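Local coordinates for extracellular solute-binding protein, family 1 (Bifidobacterium longum subsp. infantis ATCC 15697, PDB 3OMB) that probably captures a solute, perhaps a carbohydrate, outside the cell for delivery to an ABC transporter, and holds a magnesium ion in a surface loop, at residues 193-197 / 198-202; 270-273 / 274-278; 309-312 / 313-317. All coordinates share one frame; numbering follows the deposited sequence. Where two conformers were deposited one is given.

Contact 1. Residues 193-197 / 198-202. With MG (magnesium ion), chain B.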
# COMPACT_ATOMS: atom_id res chain seq x y z
N LYS A 193 6.51 -24.19 -17.98
CA LYS A 193 6.38 -25.60 -18.35
C LYS A 193 7.64 -26.35 -17.98
O LYS A 193 7.56 -27.48 -17.52
CB LYS A 193 6.05 -25.79 -19.84
CG LYS A 193 4.69 -25.27 -20.24
CD LYS A 193 4.51 -25.38 -21.76
CE LYS A 193 3.12 -24.92 -22.18
NZ LYS A 193 2.87 -25.32 -23.60
N ALA A 194 8.81 -25.73 -18.18
CA ALA A 194 10.10 -26.28 -17.71
C ALA A 194 10.16 -26.42 -16.17
O ALA A 194 10.55 -27.48 -15.68
CB ALA A 194 11.28 -25.45 -18.24
N PHE A 195 9.74 -25.41 -15.42
CA PHE A 195 9.62 -25.59 -13.95
C PHE A 195 8.71 -26.77 -13.57
O PHE A 195 8.98 -27.50 -12.61
CB PHE A 195 9.08 -24.33 -13.25
CG PHE A 195 10.01 -23.15 -13.30
CD1 PHE A 195 11.36 -23.29 -13.70
CD2 PHE A 195 9.55 -21.88 -12.91
CE1 PHE A 195 12.22 -22.19 -13.73
CE2 PHE A 195 10.39 -20.76 -12.94
CZ PHE A 195 11.75 -20.93 -13.34
N LYS A 196 7.63 -26.94 -14.32
CA LYS A 196 6.64 -27.98 -14.05
C LYS A 196 7.22 -29.38 -14.21
O LYS A 196 7.03 -30.22 -13.32
CB LYS A 196 5.43 -27.78 -14.99
CG LYS A 196 4.33 -28.84 -14.97
CD LYS A 196 3.44 -28.65 -13.76
CE LYS A 196 2.26 -29.65 -13.74
NZ LYS A 196 1.47 -29.38 -12.52
N THR A 197 7.97 -29.60 -15.30
CA THR A 197 8.32 -30.95 -15.76
C THR A 197 9.79 -31.38 -15.60
O THR A 197 10.11 -32.57 -15.73
CB THR A 197 7.93 -31.14 -17.24
OG1 THR A 197 8.26 -32.46 -17.65
CG2 THR A 197 8.72 -30.18 -18.11
N GLN A 198 10.68 -30.43 -15.35
CA GLN A 198 12.12 -30.75 -15.31
C GLN A 198 12.74 -30.79 -13.91
O GLN A 198 13.95 -30.73 -13.76
CB GLN A 198 12.88 -29.81 -16.25
CG GLN A 198 12.58 -30.07 -17.75
CD GLN A 198 13.22 -29.02 -18.65
OE1 GLN A 198 14.29 -28.48 -18.34
NE2 GLN A 198 12.54 -28.69 -19.75
N ASP A 199 11.88 -30.91 -12.89
CA ASP A 199 12.35 -31.05 -11.52
C ASP A 199 13.52 -30.12 -11.09
O ASP A 199 14.56 -30.60 -10.61
CB ASP A 199 12.71 -32.54 -11.24
CG ASP A 199 13.00 -32.80 -9.77
OD1 ASP A 199 12.32 -32.22 -8.87
OD2 ASP A 199 13.92 -33.58 -9.51
N PRO A 200 13.36 -28.78 -11.22
CA PRO A 200 14.51 -27.91 -10.95
C PRO A 200 14.98 -27.86 -9.50
O PRO A 200 16.12 -27.46 -9.26
CB PRO A 200 14.04 -26.51 -11.42
CG PRO A 200 12.56 -26.56 -11.37
CD PRO A 200 12.21 -28.02 -11.75
N ASN A 201 14.14 -28.27 -8.53
CA ASN A 201 14.61 -28.39 -7.14
C ASN A 201 15.32 -29.73 -6.85
O ASN A 201 15.75 -30.01 -5.72
CB ASN A 201 13.52 -28.02 -6.11
CG ASN A 201 12.43 -29.09 -5.96
OD1 ASN A 201 12.58 -30.24 -6.39
ND2 ASN A 201 11.33 -28.71 -5.33
N GLY A 202 15.48 -30.54 -7.89
CA GLY A 202 16.25 -31.79 -7.82
C GLY A 202 15.77 -32.93 -6.92
O GLY A 202 16.49 -33.88 -6.73
MG MG B . 10.89 -31.42 -7.53
O HOH W 1 9.03 -31.20 -11.70

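Contact 2. Residues 270-273 / 274-278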
# COMPACT_ATOMS: atom_id res chain seq x y z
N TYR A 270 -4.90 -15.50 -20.60
CA TYR A 270 -3.54 -15.98 -20.42
C TYR A 270 -3.44 -16.81 -19.14
O TYR A 270 -2.87 -17.91 -19.14
CB TYR A 270 -2.53 -14.83 -20.44
CG TYR A 270 -1.09 -15.26 -20.24
CD1 TYR A 270 -0.43 -16.05 -21.19
CD2 TYR A 270 -0.41 -14.90 -19.08
CE1 TYR A 270 0.91 -16.45 -21.00
CE2 TYR A 270 0.91 -15.30 -18.87
CZ TYR A 270 1.56 -16.07 -19.84
OH TYR A 270 2.88 -16.43 -19.63
N TYR A 271 -4.03 -16.29 -18.05
CA TYR A 271 -4.10 -17.07 -16.83
C TYR A 271 -4.85 -18.39 -17.03
O TYR A 271 -4.44 -19.41 -16.46
CB TYR A 271 -4.70 -16.27 -15.68
CG TYR A 271 -3.70 -15.37 -14.97
CD1 TYR A 271 -2.51 -15.89 -14.42
CD2 TYR A 271 -3.93 -13.98 -14.85
CE1 TYR A 271 -1.59 -15.07 -13.75
CE2 TYR A 271 -3.03 -13.15 -14.18
CZ TYR A 271 -1.86 -13.70 -13.63
OH TYR A 271 -0.95 -12.90 -12.97
N HIS A 272 -5.93 -18.38 -17.81
CA HIS A 272 -6.66 -19.63 -18.03
C HIS A 272 -5.81 -20.64 -18.75
O HIS A 272 -5.81 -21.81 -18.41
CB HIS A 272 -8.01 -19.47 -18.74
CG HIS A 272 -8.71 -20.78 -18.96
ND1 HIS A 272 -9.10 -21.60 -17.92
CD2 HIS A 272 -9.01 -21.45 -20.10
CE1 HIS A 272 -9.64 -22.70 -18.41
NE2 HIS A 272 -9.60 -22.63 -19.73
N LYS A 273 -5.06 -20.19 -19.74
CA LYS A 273 -4.12 -21.07 -20.42
C LYS A 273 -3.12 -21.67 -19.42
O LYS A 273 -2.90 -22.88 -19.43
CB LYS A 273 -3.40 -20.30 -21.53
CG LYS A 273 -2.31 -21.11 -22.24
CD LYS A 273 -1.50 -20.26 -23.25
CE LYS A 273 -2.40 -19.50 -24.20
NZ LYS A 273 -3.34 -20.40 -24.98
N LEU A 274 -2.54 -20.83 -18.55
CA LEU A 274 -1.59 -21.33 -17.54
C LEU A 274 -2.21 -22.30 -16.53
O LEU A 274 -1.63 -23.35 -16.23
CB LEU A 274 -0.88 -20.20 -16.79
CG LEU A 274 -0.08 -19.13 -17.55
CD1 LEU A 274 0.50 -18.13 -16.55
CD2 LEU A 274 0.99 -19.72 -18.47
N ILE A 275 -3.38 -21.95 -15.99
CA ILE A 275 -4.06 -22.80 -15.00
C ILE A 275 -4.44 -24.13 -15.63
O ILE A 275 -4.22 -25.18 -15.04
CB ILE A 275 -5.32 -22.12 -14.38
CG1 ILE A 275 -4.88 -20.98 -13.45
CG2 ILE A 275 -6.16 -23.15 -13.60
CD1 ILE A 275 -5.85 -19.82 -13.38
N SER A 276 -5.01 -24.04 -16.83
CA SER A 276 -5.44 -25.21 -17.60
C SER A 276 -4.29 -26.19 -17.85
O SER A 276 -4.49 -27.39 -17.91
CB SER A 276 -6.06 -24.71 -18.91
OG SER A 276 -6.38 -25.77 -19.77
N GLU A 277 -3.07 -25.65 -17.97
CA GLU A 277 -1.88 -26.45 -18.23
C GLU A 277 -1.20 -26.91 -16.97
O GLU A 277 -0.13 -27.48 -17.04
CB GLU A 277 -0.88 -25.68 -19.09
CG GLU A 277 -1.24 -25.73 -20.56
CD GLU A 277 -0.64 -24.60 -21.36
OE1 GLU A 277 0.18 -23.82 -20.82
OE2 GLU A 277 -1.00 -24.50 -22.54
N GLY A 278 -1.81 -26.67 -15.81
CA GLY A 278 -1.26 -27.16 -14.54
C GLY A 278 -0.11 -26.29 -14.04
O GLY A 278 0.68 -26.72 -13.22

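Contact 3. Residues 309-312 / 313-317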
# COMPACT_ATOMS: atom_id res chain seq x y z
N PHE A 309 4.13 -12.82 -7.31
CA PHE A 309 4.21 -11.38 -7.05
C PHE A 309 4.38 -11.19 -5.56
O PHE A 309 3.73 -11.88 -4.77
CB PHE A 309 2.96 -10.63 -7.57
CG PHE A 309 2.74 -10.81 -9.04
CD1 PHE A 309 3.56 -10.18 -9.96
CD2 PHE A 309 1.72 -11.64 -9.50
CE1 PHE A 309 3.36 -10.34 -11.34
CE2 PHE A 309 1.51 -11.81 -10.86
CZ PHE A 309 2.33 -11.17 -11.79
N GLY A 310 5.26 -10.28 -5.17
CA GLY A 310 5.50 -10.08 -3.76
C GLY A 310 6.40 -8.91 -3.45
O GLY A 310 6.72 -8.11 -4.34
N TRP A 311 6.79 -8.79 -2.18
CA TRP A 311 7.63 -7.67 -1.74
C TRP A 311 9.09 -7.86 -2.15
O TRP A 311 9.67 -6.99 -2.83
CB TRP A 311 7.51 -7.50 -0.22
CG TRP A 311 8.28 -6.35 0.38
CD1 TRP A 311 9.53 -6.39 0.92
CD2 TRP A 311 7.83 -4.99 0.52
NE1 TRP A 311 9.89 -5.15 1.40
CE2 TRP A 311 8.87 -4.27 1.16
CE3 TRP A 311 6.66 -4.31 0.18
CZ2 TRP A 311 8.77 -2.91 1.48
CZ3 TRP A 311 6.55 -2.95 0.50
CH2 TRP A 311 7.62 -2.26 1.13
N SER A 312 9.67 -8.99 -1.77
CA SER A 312 11.11 -9.24 -1.91
C SER A 312 11.44 -10.72 -1.71
O SER A 312 10.70 -11.44 -1.04
CB SER A 312 11.89 -8.42 -0.87
OG SER A 312 11.79 -9.00 0.42
N PRO A 313 12.55 -11.19 -2.29
CA PRO A 313 12.98 -12.56 -2.07
C PRO A 313 12.99 -12.91 -0.58
O PRO A 313 12.53 -13.97 -0.20
CB PRO A 313 14.40 -12.57 -2.62
CG PRO A 313 14.29 -11.61 -3.80
CD PRO A 313 13.47 -10.47 -3.20
N SER A 314 13.52 -12.03 0.26
CA SER A 314 13.58 -12.32 1.66
C SER A 314 12.19 -12.36 2.31
O SER A 314 11.92 -13.24 3.11
CB SER A 314 14.44 -11.30 2.37
OG SER A 314 14.21 -11.39 3.76
N ASP A 315 11.33 -11.41 1.99
CA ASP A 315 10.01 -11.37 2.61
C ASP A 315 9.16 -12.57 2.20
O ASP A 315 8.43 -13.13 3.02
CB ASP A 315 9.28 -10.08 2.24
CG ASP A 315 8.06 -9.82 3.14
OD1 ASP A 315 8.23 -9.77 4.38
OD2 ASP A 315 6.94 -9.66 2.60
N ASN A 316 9.25 -12.95 0.93
CA ASN A 316 8.41 -14.00 0.43
C ASN A 316 8.99 -15.41 0.52
O ASN A 316 8.24 -16.36 0.56
CB ASN A 316 8.00 -13.70 -1.00
CG ASN A 316 7.05 -12.58 -1.05
OD1 ASN A 316 7.44 -11.42 -1.20
ND2 ASN A 316 5.79 -12.88 -0.82
N PHE A 317 10.32 -15.53 0.57
CA PHE A 317 10.95 -16.86 0.56
C PHE A 317 11.84 -17.17 1.76
O PHE A 317 12.36 -18.28 1.86
CB PHE A 317 11.67 -17.09 -0.78
CG PHE A 317 10.74 -17.10 -1.95
CD1 PHE A 317 10.03 -18.23 -2.28
CD2 PHE A 317 10.54 -15.93 -2.69
CE1 PHE A 317 9.12 -18.23 -3.34
CE2 PHE A 317 9.64 -15.91 -3.75
CZ PHE A 317 8.93 -17.08 -4.08
O HOH W 2 5.28 -10.31 0.03

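Contact 1. Residues 193-197 / 198-202
Q198 folds back along the end of helix 185-197 onto A194, four residues earlier. With chi1 at -69°, its CG lies beside its own backbone N and the chain runs back over the last helical turn. Q198 CB sits 3.3 Å from A194 O, the same oxygen that accepts the backbone bond from Q198 N. Beyond CG, Q198 CD follows at 4.1 Å from A194 CB. At the tip Q198 NE2 lies 3.8 Å from A194 CB, a van der Waals contact for an amide nitrogen; the side chain also touches L177 of helix 171-177.

On another side of the helix end, P200 CG approaches the F195 ring at 4.2 Å from F195 CD1, and the two side chains cross at about a right angle. A water donates to K196 O and accepts, weakly, from D199 N. Beyond this join, D199 OD1 binds the magnesium ion at 2.1 Å and N201 OD1 at 2.4 Å, while D199 OD2 accepts from G204 N, so its carboxylate is fixed at both oxygens. A type I turn from D199 to G202 brings the two ligands to one ion. N203, Q205 through its backbone O, D207 and E208 complete the site. Ligands at every second position from D199 to D207, then E208, straight after a helix, resemble an EF-hand-like metal-binding loop.

Contact 2. Residues 270-273 / 274-278
L274 lies over one face of the Y270 ring, four residues back on helix 262-276. L274 CG stands 4.3 Å from the ring centroid of Y270 and 16° off the normal, a CH-pi contact displaced toward the rim. The two methyls divide the ring between them: L274 CD1 reaches Y270 CE2 at 3.7 Å, and L274 CD2 lies near Y270 CZ and OH. With Y270 chi1 at 179°, the ring projects outward from the helix, leaning toward L274. L274 CD1 also approaches Y271 CD1 obliquely at 4.3 Å, and I275 CD1 touches Y271 CB.

L274 N donates to Y270 O at 3.0 Å and I275 N to Y271 O at 2.8 Å; the bond from E277 N to K273 O is weak. Both phenol oxygens are held beyond this apolar patch, Y270 OH by W185 O and Y271 OH by P226 O. Farther out, K273 and E277 run side by side, K273 CG 3.6 Å from E277 OE2, yet K273 NZ remains 5.3 Å from that oxygen. G278, with positive phi, is the C' residue of a Schellman motif. Hydrocarbon packing and backbone bonds thus carry the contact, whereas K273 probably lies in the field of two carboxylates, E277 and E189 of helix 185-197.

Contact 3. Residues 309-312 / 313-317
N316 turns its side-chain amide back toward the backbone of W311 and S312, in the link between strand 305-310 and helix 313-317. N316 OD1 takes two weak hydrogen bonds, from W311 N at 2.9 Å and a bent 126°, and from S312 N at 3.3 Å but straighter. Its position would also collide with any CB on G310.

S312 faces the helix in the other direction as its N-cap: S312 OG accepts from D315 N at 2.9 Å, in a nearly straight bond. A chi1 of 76° sets OG between the serine's own N and carbonyl carbon, turned to the first helical turn, and S312 O receives N316 N at 2.9 Å. P313 occupies the first helical position, where no backbone N-H is needed. D315 crosses W311 obliquely, its carboxylate plane 70° from the indole, with D315 OD2 3.6 Å from W311 CB. A water bridges them, donating to D315 OD2 and accepting from W311 N.

S312 OG is also hydrogen-bonded to E440 OE1 of helix 436-452. Replacing S312 by an alanine removes the hydroxyl, and D315 N would probably be left without its side-chain acceptor and E440 OE1 without this partner. The chemistry implies two separate roles: the serine hydroxyl caps the helix start, while the asparagine carbonyl weakly accepts from the W311 and S312 N-H groups; the negative charge of E440 would probably be stabilised by the nearby helix N-terminus.

Contacts 1 and 2 are neighbours, with centres 17 Å apart, and touch directly: K196 NZ makes a probable hydrogen bond to G278 O at 2.9 Å, tying the end of helix 185-197 to that of helix 262-276. Nearby, K193 CE packs at 3.4 Å against E277 OE1. Contact 2 in turn reaches contact 3 through Y271 OH and F309 CE2, 3.4 Å apart, although their centres are 23 Å from each other. Contacts 1 and 3 do not touch; their nearest atoms are about 10 Å apart. Contact 1 supplies two of the six magnesium ligands, D199 and N201; the F317 side chain of the more central contact 3 is about 14 Å from the ion.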